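Local coordinates for VOC domain-containing protein (Streptococcus mutans, PDB 3L7T), which binds zinc and belongs to the glyoxalase/bleomycin-resistance (VOC) superfamily, and may act as a lactoylglutathione lyase, at the interface of chains A and B. Numbering follows the deposited sequence. Chains: chain A/B, Putative uncharacterized protein.

Contact 1: the interface of chains A and B. Residues chain A 10-12, 57; chain B 78-79, 81, 83.
B:Arg83 stretches across A:Ile12 to reach the ring of A:Phe57, and these three side chains carry most of the patch. The arginine is extended from CG to NE, with CG anti to its own backbone N (chi1 180°), which gives it the length to span the strand edge. Its tip atom NH1 sits over the centre of the A:Phe57 ring, 3.3 Å from the centroid, in a cation-pi contact. The guanidinium stands nearly upright on that face, its plane turned 84° from the ring, so one terminal nitrogen points into the pi cloud. On its other side the group is held from within chain B: NE makes a salt bridge of 2.8 Å to the carboxylate OE1 of B:Glu78, which probably helps fix the rotation of the guanidinium. A:Ile12, a beta-branched residue well suited to a strand, packs its CD1 against the stems of both, 3.5 Å from CB of B:Glu78 and 3.8 Å from CD of B:Arg83. Backbone N and O of A:Ile12 hydrogen-bond O and N of B:Gly81, both at 2.9 Å. N of B:Arg83 gives a 2.7 Å hydrogen bond to O of A:Ala10. Strand 5-12 of chain A thus runs antiparallel to strand 81-88 of chain B.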
loop_
_atom_site.group_PDB
_atom_site.type_symbol
_atom_site.label_atom_id
_atom_site.label_comp_id
_atom_site.label_asym_id
_atom_site.label_seq_id
_atom_site.Cartn_x
_atom_site.Cartn_y
_atom_site.Cartn_z
ATOM N N ALA A 10 5.105 0.856 2.335
ATOM C CA ALA A 10 5.540 2.119 2.947
ATOM C C ALA A 10 4.393 3.100 2.904
ATOM O O ALA A 10 3.520 3.022 2.034
ATOM C CB ALA A 10 6.725 2.667 2.190
ATOM N N LEU A 11 4.371 3.997 3.884
ATOM C CA LEU A 11 3.343 5.019 3.891
ATOM C C LEU A 11 3.917 6.251 4.504
ATOM O O LEU A 11 4.946 6.193 5.203
ATOM C CB LEU A 11 2.112 4.544 4.659
ATOM C CG LEU A 11 2.236 4.195 6.136
ATOM C CD1 LEU A 11 1.776 5.385 6.947
ATOM C CD2 LEU A 11 1.362 2.992 6.465
ATOM N N ILE A 12 3.262 7.363 4.204
ATOM C CA ILE A 12 3.675 8.690 4.672
ATOM C C ILE A 12 2.641 9.224 5.660
ATOM O O ILE A 12 1.450 9.122 5.439
ATOM C CB ILE A 12 3.828 9.658 3.482
ATOM C CG1 ILE A 12 5.064 9.231 2.667
ATOM C CG2 ILE A 12 3.963 11.149 3.980
ATOM C CD1 ILE A 12 5.356 10.031 1.419
ATOM N N PHE A 57 6.985 6.658 7.168
ATOM C CA PHE A 57 7.872 7.796 6.957
ATOM C C PHE A 57 7.170 9.050 7.385
ATOM O O PHE A 57 6.070 9.318 6.944
ATOM C CB PHE A 57 8.230 7.952 5.484
ATOM C CG PHE A 57 9.167 6.895 4.965
ATOM C CD1 PHE A 57 10.540 7.111 4.949
ATOM C CD2 PHE A 57 8.661 5.738 4.389
ATOM C CE1 PHE A 57 11.417 6.173 4.396
ATOM C CE2 PHE A 57 9.525 4.802 3.796
ATOM C CZ PHE A 57 10.910 5.028 3.824
ATOM N N GLU B 78 5.462 13.637 -1.901
ATOM C CA GLU B 78 4.336 12.716 -1.971
ATOM C C GLU B 78 3.350 13.018 -0.856
ATOM O O GLU B 78 3.714 13.558 0.207
ATOM C CB GLU B 78 4.818 11.265 -1.865
ATOM C CG GLU B 78 5.758 10.854 -3.011
ATOM C CD GLU B 78 6.622 9.677 -2.620
ATOM O OE1 GLU B 78 7.487 9.829 -1.732
ATOM O OE2 GLU B 78 6.461 8.608 -3.210
ATOM N N ALA B 79 2.094 12.682 -1.106
ATOM C CA ALA B 79 1.025 12.882 -0.130
ATOM C C ALA B 79 1.113 11.898 1.029
ATOM O O ALA B 79 1.664 10.777 0.878
ATOM C CB ALA B 79 -0.351 12.753 -0.829
ATOM N N GLY B 81 -0.420 8.907 3.178
ATOM C CA GLY B 81 -1.093 7.658 2.750
ATOM C C GLY B 81 -0.093 6.659 2.176
ATOM O O GLY B 81 1.111 6.792 2.360
ATOM N N ARG B 83 2.508 4.714 0.162
ATOM C CA ARG B 83 3.525 5.373 -0.596
ATOM C C ARG B 83 4.058 4.427 -1.687
ATOM O O ARG B 83 4.004 4.755 -2.871
ATOM C CB ARG B 83 4.630 5.853 0.345
ATOM C CG ARG B 83 5.750 6.554 -0.372
ATOM C CD ARG B 83 6.982 6.677 0.519
ATOM N NE ARG B 83 7.915 7.604 -0.119
ATOM C CZ ARG B 83 9.122 7.886 0.349
ATOM N NH1 ARG B 83 9.584 7.266 1.438
ATOM N NH2 ARG B 83 9.904 8.732 -0.317
#

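Contact 2: the interface of chains A and B. Residues chain A 9-10, 82-84; chain B 10, 82-84, 128.
A:Leu82 and B:Leu82 meet across the two-fold axis of the two-chain assembly of this VOC-family protein, CB against CB at 3.4 Å, closer than carbons normally settle. Leucine suits the place because its branches can spread away from the axis: in both copies CG is anti to the carbonyl carbon (chi1 -61° in A, -67° in B). CD1 of A:Leu82 then reaches over the backbone of B:His84, 3.5 Å from CA. CD2 of B:Leu82 meets CG1 of A:Val9 at 3.8 Å, while B:Leu128 adds its methyls across A:Leu82 at about a right angle. Flanking the leucines, the methyl CB of A:Ala10 lies over one face of the B:His84 imidazole, towards the rim and 3.7 Å from the ring centroid, and B:Ala10 covers A:His84 likewise. A small alanine lets the ring lie close, and the histidine is a zinc ligand of the protein, though no zinc is modelled on it here. Backbone bonds set alanine and histidine in register: N of A:Ala10 bonds to O of B:His84 at 3.0 Å, and N of A:Arg83 to O of B:Ala10 at 2.8 Å. Beyond them, water 1 links O of A:Leu82 to N of B:Leu82, and water 2 the reverse pair.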
loop_
_atom_site.group_PDB
_atom_site.type_symbol
_atom_site.label_atom_id
_atom_site.label_comp_id
_atom_site.label_asym_id
_atom_site.label_seq_id
_atom_site.Cartn_x
_atom_site.Cartn_y
_atom_site.Cartn_z
ATOM N N VAL A 9 5.432 -2.518 2.807
ATOM C CA VAL A 9 4.544 -1.488 2.282
ATOM C C VAL A 9 4.938 -0.244 3.050
ATOM O O VAL A 9 5.140 -0.315 4.264
ATOM C CB VAL A 9 3.082 -1.793 2.649
ATOM C CG1 VAL A 9 2.154 -0.835 1.894
ATOM C CG2 VAL A 9 2.735 -3.234 2.217
ATOM N N ALA A 10 5.105 0.856 2.335
ATOM C CA ALA A 10 5.540 2.119 2.947
ATOM C C ALA A 10 4.393 3.100 2.904
ATOM O O ALA A 10 3.520 3.022 2.034
ATOM C CB ALA A 10 6.725 2.667 2.190
ATOM N N LEU A 82 -1.270 3.490 -4.500
ATOM C CA LEU A 82 -1.772 2.646 -3.435
ATOM C C LEU A 82 -2.887 3.267 -2.626
ATOM O O LEU A 82 -2.813 4.433 -2.232
ATOM C CB LEU A 82 -0.641 2.212 -2.518
ATOM C CG LEU A 82 0.438 1.403 -3.208
ATOM C CD1 LEU A 82 1.730 1.470 -2.375
ATOM C CD2 LEU A 82 -0.025 -0.046 -3.320
ATOM N N ARG A 83 -3.939 2.491 -2.416
ATOM C CA ARG A 83 -5.225 2.997 -1.977
ATOM C C ARG A 83 -5.437 2.729 -0.495
ATOM O O ARG A 83 -5.603 3.666 0.293
ATOM C CB ARG A 83 -6.344 2.324 -2.801
ATOM C CG ARG A 83 -7.725 2.887 -2.563
ATOM C CD ARG A 83 -8.784 2.042 -3.292
ATOM N NE ARG A 83 -10.101 2.599 -3.019
ATOM C CZ ARG A 83 -11.264 2.000 -3.273
ATOM N NH1 ARG A 83 -11.315 0.817 -3.884
ATOM N NH2 ARG A 83 -12.390 2.614 -2.926
ATOM N N HIS A 84 -5.499 1.448 -0.120
ATOM C CA HIS A 84 -5.741 1.063 1.262
ATOM C C HIS A 84 -5.096 -0.282 1.570
ATOM O O HIS A 84 -4.521 -0.926 0.692
ATOM C CB HIS A 84 -7.238 1.080 1.614
ATOM C CG HIS A 84 -8.020 -0.079 1.072
ATOM N ND1 HIS A 84 -8.933 0.052 0.048
ATOM C CD2 HIS A 84 -8.090 -1.374 1.472
ATOM C CE1 HIS A 84 -9.497 -1.120 -0.190
ATOM N NE2 HIS A 84 -8.971 -2.010 0.634
ATOM N N ALA B 10 -4.645 -2.653 -1.702
ATOM C CA ALA B 10 -5.375 -2.208 -2.869
ATOM C C ALA B 10 -4.692 -1.030 -3.540
ATOM O O ALA B 10 -3.969 -0.237 -2.888
ATOM C CB ALA B 10 -6.844 -1.883 -2.510
ATOM N N LEU B 82 -0.585 5.574 1.572
ATOM C CA LEU B 82 0.324 4.517 1.149
ATOM C C LEU B 82 1.224 5.016 0.031
ATOM O O LEU B 82 0.778 5.729 -0.885
ATOM C CB LEU B 82 -0.480 3.304 0.669
ATOM C CG LEU B 82 -1.237 2.635 1.804
ATOM C CD1 LEU B 82 -2.214 1.639 1.175
ATOM C CD2 LEU B 82 -0.313 1.940 2.791
ATOM N N ARG B 83 2.508 4.714 0.162
ATOM C CA ARG B 83 3.525 5.373 -0.596
ATOM C C ARG B 83 4.058 4.427 -1.687
ATOM O O ARG B 83 4.004 4.755 -2.871
ATOM C CB ARG B 83 4.630 5.853 0.345
ATOM C CG ARG B 83 5.750 6.554 -0.372
ATOM C CD ARG B 83 6.982 6.677 0.519
ATOM N NE ARG B 83 7.915 7.604 -0.119
ATOM C CZ ARG B 83 9.122 7.886 0.349
ATOM N NH1 ARG B 83 9.584 7.266 1.438
ATOM N NH2 ARG B 83 9.904 8.732 -0.317
ATOM N N HIS B 84 4.603 3.276 -1.308
ATOM C CA HIS B 84 5.092 2.335 -2.337
ATOM C C HIS B 84 5.126 0.918 -1.801
ATOM O O HIS B 84 4.816 0.693 -0.648
ATOM C CB HIS B 84 6.478 2.718 -2.862
ATOM C CG HIS B 84 7.565 2.625 -1.836
ATOM N ND1 HIS B 84 8.258 3.729 -1.393
ATOM C CD2 HIS B 84 8.115 1.560 -1.209
ATOM C CE1 HIS B 84 9.151 3.356 -0.498
ATOM N NE2 HIS B 84 9.065 2.048 -0.346
ATOM N N LEU B 128 3.372 4.526 -9.964
ATOM C CA LEU B 128 3.417 3.940 -8.607
ATOM C C LEU B 128 4.784 3.319 -8.394
ATOM O O LEU B 128 5.203 2.480 -9.190
ATOM C CB LEU B 128 2.358 2.847 -8.485
ATOM C CG LEU B 128 2.260 2.090 -7.162
ATOM C CD1 LEU B 128 2.324 3.083 -5.998
ATOM C CD2 LEU B 128 0.939 1.316 -7.142
HETATM O O HOH W 1 -3.042 6.163 -0.001
HETATM O O HOH W 2 0.879 5.462 -3.986
#

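Contact 3: the interface of chains A and B. Residues chain A 27, 29, 49, 87-89, 132; chain B 3.
B:Leu3 plugs into an apolar pocket of chain A, set between the rings of A:Phe29 and A:Phe87 and hiding 120 Å² of its surface. Its two methyls diverge to different walls. CG lies anti to the carbonyl carbon (chi1 -85°), and a nearly eclipsed chi2 of 10° sets the methyl directions, perhaps at some cost in strain. CD2 meets the tip of A:Phe29, 3.8 Å from CZ, and also touches A:Leu27, whose CB lies 4.0 Å away. CD1 turns to CG1 of A:Val89 at 3.5 Å and CD2 of A:Leu132 at 3.9 Å. A:Val89 lies alongside B:Leu3 and points the same way, whereas A:Leu132 crosses it at about a right angle. The branch point CG rests against the ring root of A:Phe87, 3.9 Å from its CG. A:Phe29 presents its far rim, CZ and CE1, to CB of B:Leu3 as well. A forked aliphatic chain suits the site, since one stem can serve two walls, while the aromatic rings offer broad carbon surfaces. No nitrogen or oxygen of either side comes within bonding range of the other, so the contact is made by apolar packing and shape. By inserting the N-terminal segment of one chain into its partner, the pocket probably helps hold the dimer together.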
loop_
_atom_site.group_PDB
_atom_site.type_symbol
_atom_site.label_atom_id
_atom_site.label_comp_id
_atom_site.label_asym_id
_atom_site.label_seq_id
_atom_site.Cartn_x
_atom_site.Cartn_y
_atom_site.Cartn_z
ATOM N N LEU A 27 -2.558 0.319 17.768
ATOM C CA LEU A 27 -2.750 -0.871 16.956
ATOM C C LEU A 27 -1.827 -1.988 17.401
ATOM O O LEU A 27 -2.092 -3.155 17.140
ATOM C CB LEU A 27 -2.569 -0.572 15.469
ATOM C CG LEU A 27 -3.512 0.462 14.846
ATOM C CD1 LEU A 27 -3.434 0.417 13.327
ATOM C CD2 LEU A 27 -4.946 0.290 15.359
ATOM N N PHE A 29 1.439 -2.663 16.783
ATOM C CA PHE A 29 2.523 -3.204 15.952
ATOM C C PHE A 29 3.896 -3.190 16.665
ATOM O O PHE A 29 4.292 -2.191 17.245
ATOM C CB PHE A 29 2.623 -2.427 14.647
ATOM C CG PHE A 29 1.518 -2.724 13.682
ATOM C CD1 PHE A 29 1.410 -3.962 13.088
ATOM C CD2 PHE A 29 0.590 -1.757 13.366
ATOM C CE1 PHE A 29 0.352 -4.248 12.249
ATOM C CE2 PHE A 29 -0.493 -2.052 12.543
ATOM C CZ PHE A 29 -0.582 -3.286 11.956
ATOM N N CYS A 49 4.542 -6.812 10.658
ATOM C CA CYS A 49 3.179 -7.340 10.502
ATOM C C CYS A 49 3.218 -8.740 9.880
ATOM O O CYS A 49 3.291 -8.873 8.665
ATOM C CB CYS A 49 2.306 -6.408 9.658
ATOM S SG CYS A 49 0.569 -6.976 9.575
ATOM N N PHE A 87 -5.998 -5.862 6.996
ATOM C CA PHE A 87 -5.334 -6.804 7.880
ATOM C C PHE A 87 -6.268 -7.961 8.167
ATOM O O PHE A 87 -7.464 -7.760 8.414
ATOM C CB PHE A 87 -5.006 -6.122 9.220
ATOM C CG PHE A 87 -4.113 -4.947 9.081
ATOM C CD1 PHE A 87 -2.751 -5.131 8.816
ATOM C CD2 PHE A 87 -4.623 -3.648 9.166
ATOM C CE1 PHE A 87 -1.901 -4.033 8.637
ATOM C CE2 PHE A 87 -3.784 -2.539 8.984
ATOM C CZ PHE A 87 -2.416 -2.735 8.723
ATOM N N TYR A 88 -5.702 -9.164 8.223
ATOM C CA TYR A 88 -6.415 -10.325 8.729
ATOM C C TYR A 88 -6.594 -10.288 10.257
ATOM O O TYR A 88 -5.656 -9.956 11.000
ATOM C CB TYR A 88 -5.707 -11.606 8.275
ATOM C CG TYR A 88 -6.385 -12.871 8.743
ATOM C CD1 TYR A 88 -7.500 -13.379 8.085
ATOM C CD2 TYR A 88 -5.934 -13.534 9.877
ATOM C CE1 TYR A 88 -8.152 -14.525 8.561
ATOM C CE2 TYR A 88 -6.557 -14.681 10.340
ATOM C CZ TYR A 88 -7.653 -15.179 9.674
ATOM O OH TYR A 88 -8.250 -16.323 10.149
ATOM N N VAL A 89 -7.841 -10.452 10.700
ATOM C CA VAL A 89 -8.150 -10.702 12.121
ATOM C C VAL A 89 -9.077 -11.912 12.281
ATOM O O VAL A 89 -9.861 -12.227 11.378
ATOM C CB VAL A 89 -8.780 -9.460 12.805
ATOM C CG1 VAL A 89 -7.798 -8.280 12.786
ATOM C CG2 VAL A 89 -10.092 -9.080 12.139
ATOM N N LEU A 132 -10.185 -4.223 8.625
ATOM C CA LEU A 132 -10.131 -5.514 9.351
ATOM C C LEU A 132 -10.878 -6.524 8.500
ATOM O O LEU A 132 -11.942 -6.200 7.960
ATOM C CB LEU A 132 -10.888 -5.380 10.671
ATOM C CG LEU A 132 -10.383 -4.276 11.605
ATOM C CD1 LEU A 132 -11.283 -4.174 12.825
ATOM C CD2 LEU A 132 -8.941 -4.633 11.969
ATOM N N LEU B 3 -3.296 -7.508 15.066
ATOM C CA LEU B 3 -3.272 -7.458 13.609
ATOM C C LEU B 3 -2.162 -8.370 13.087
ATOM O O LEU B 3 -0.989 -7.999 13.095
ATOM C CB LEU B 3 -3.073 -6.013 13.132
ATOM C CG LEU B 3 -4.308 -5.112 13.009
ATOM C CD1 LEU B 3 -5.550 -5.708 13.618
ATOM C CD2 LEU B 3 -4.056 -3.711 13.544
#

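Contact 1 and contact 2 are neighbours, their C-alpha centres about 7 Å apart, and they share A:Ala10 and B:Arg83. Both draw on strand 5-12 of one chain and strand 81-88 of the other, so they form a continuous seam of antiparallel pairing that reaches the two-fold axis. Contact 3 is separate, about 19 Å from contact 1 and 16 Å from contact 2, yet its A:Phe87 belongs to strand 81-88 of chain A, which also enters contact 2; the chain B counterpart serves contact 1. Two-fold symmetry repeats contacts 1 and 3 with the chains exchanged, while contact 2 largely maps onto itself, which probably stabilises the dimer.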